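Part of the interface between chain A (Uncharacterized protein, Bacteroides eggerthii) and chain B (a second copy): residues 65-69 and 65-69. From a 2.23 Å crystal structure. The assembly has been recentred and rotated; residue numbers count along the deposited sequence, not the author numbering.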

# COMPACT_ATOMS: atom_id res chain seq x y z
N GLU A 65 11.13 -4.30 1.11
CA GLU A 65 9.80 -4.87 0.84
C GLU A 65 8.73 -3.86 1.26
O GLU A 65 8.95 -3.11 2.20
N VAL A 66 7.59 -3.82 0.55
CA VAL A 66 6.52 -2.86 0.84
C VAL A 66 5.55 -3.46 1.87
O VAL A 66 5.03 -4.56 1.68
N THR A 67 5.32 -2.72 2.97
CA THR A 67 4.45 -3.13 4.07
C THR A 67 3.45 -2.03 4.41
O THR A 67 3.76 -0.85 4.26
N GLY A 68 2.28 -2.41 4.89
CA GLY A 68 1.26 -1.47 5.35
C GLY A 68 1.63 -1.04 6.76
O GLY A 68 1.96 -1.89 7.59
N THR A 69 1.65 0.27 7.02
CA THR A 69 2.03 0.82 8.32
C THR A 69 1.05 1.89 8.76
O THR A 69 0.18 2.29 7.99
N GLU B 65 -1.76 -9.14 7.99
CA GLU B 65 -0.86 -8.00 7.85
C GLU B 65 -0.89 -7.53 6.41
O GLU B 65 -1.08 -8.36 5.52
N VAL B 66 -0.74 -6.23 6.17
CA VAL B 66 -0.80 -5.66 4.82
C VAL B 66 0.60 -5.69 4.19
O VAL B 66 1.56 -5.19 4.78
N THR B 67 0.70 -6.29 2.99
CA THR B 67 1.97 -6.38 2.24
C THR B 67 1.78 -5.95 0.79
O THR B 67 0.70 -6.13 0.23
N GLY B 68 2.85 -5.43 0.20
CA GLY B 68 2.88 -5.05 -1.21
C GLY B 68 3.22 -6.27 -2.05
O GLY B 68 4.17 -6.98 -1.73
N THR B 69 2.41 -6.54 -3.09
CA THR B 69 2.59 -7.69 -3.98
C THR B 69 2.44 -7.27 -5.42
O THR B 69 2.05 -6.13 -5.70

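The most unusual feature of this contact is that no side chain points into it: two antiparallel strands of the same sequence meet backbone to backbone, and the residue whose CB would point toward the partner is, in each chain, a glycine. The strands pair about T67(A) and T67(B), whose CA atoms lie 4.5 Å apart at a single beta bridge. On one flank of this bridge, G68(B) N donates to V66(A) O at 2.8 Å; on the other, G68(A) N donates to V66(B) O at 2.9 Å. Both bonds are nearly straight.

Glycine suits position 68 for a steric reason. A CB built ideally on G68(A) would lie 2.5 Å from CB of V66(B), and one on G68(B) would lie 2.6 Å from CB of V66(A), both clashes. The bare CA therefore leaves room for the valine opposite. V66(A) and V66(B) point sideways, each with chi1 in the t well; V66(A) CB lies 4.0 Å from G68(B) CA, and V66(B) CG1 lies 3.8 Å from G68(A) CA. Compact, branched and apolar, valine favours an extended backbone and fills this buried place without asking for a polar partner.

T67(A) and T67(B) point away overall, both with p rotamers, although each CB still touches the opposing strand. Threonine, also beta-branched, suits the strand, and both residues remain partly exposed. T69(A) and T69(B), again p, point away and make no contact here; T69(A) OG1 is hydrogen-bonded elsewhere in the structure.

Beyond the direct bonds, water extends the pairing. Water 1 accepts from V66(A) N at 2.8 Å and donates to G68(B) O at 2.9 Å. Water 2 accepts from V66(B) N at 2.9 Å and lies 2.9 Å from G68(A) O, a similar placement at the other V66-G68 pair.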

# COMPACT_ATOMS: atom_id res chain seq x y z
CB GLU A 65 9.62 -6.22 1.55
CG GLU A 65 9.76 -6.17 3.07
CD GLU A 65 9.53 -7.50 3.76
OE1 GLU A 65 10.05 -8.53 3.27
OE2 GLU A 65 8.83 -7.51 4.80
CB VAL A 66 5.81 -2.43 -0.47
CG1 VAL A 66 4.59 -1.55 -0.18
CG2 VAL A 66 6.79 -1.71 -1.39
CB THR A 67 5.29 -3.47 5.33
OG1 THR A 67 5.92 -2.29 5.81
CG2 THR A 67 6.36 -4.53 5.06
CB THR A 69 3.45 1.42 8.24
OG1 THR A 69 3.42 2.57 7.40
CG2 THR A 69 4.48 0.41 7.75
CB GLU B 65 0.57 -8.33 8.34
CG GLU B 65 1.40 -9.15 7.37
CD GLU B 65 2.68 -9.75 7.94
OE1 GLU B 65 2.68 -10.13 9.13
OE2 GLU B 65 3.65 -9.87 7.16
CB VAL B 66 -1.41 -4.24 4.85
CG1 VAL B 66 -1.34 -3.55 3.49
CG2 VAL B 66 -2.86 -4.30 5.34
CB THR B 67 2.54 -7.83 2.28
OG1 THR B 67 1.73 -8.67 1.47
CG2 THR B 67 2.63 -8.39 3.70
CB THR B 69 1.58 -8.81 -3.66
OG1 THR B 69 0.26 -8.32 -3.89
CG2 THR B 69 1.70 -9.34 -2.25
O HOH W 1 6.78 -6.09 -0.94
O HOH W 2 0.66 -4.41 7.88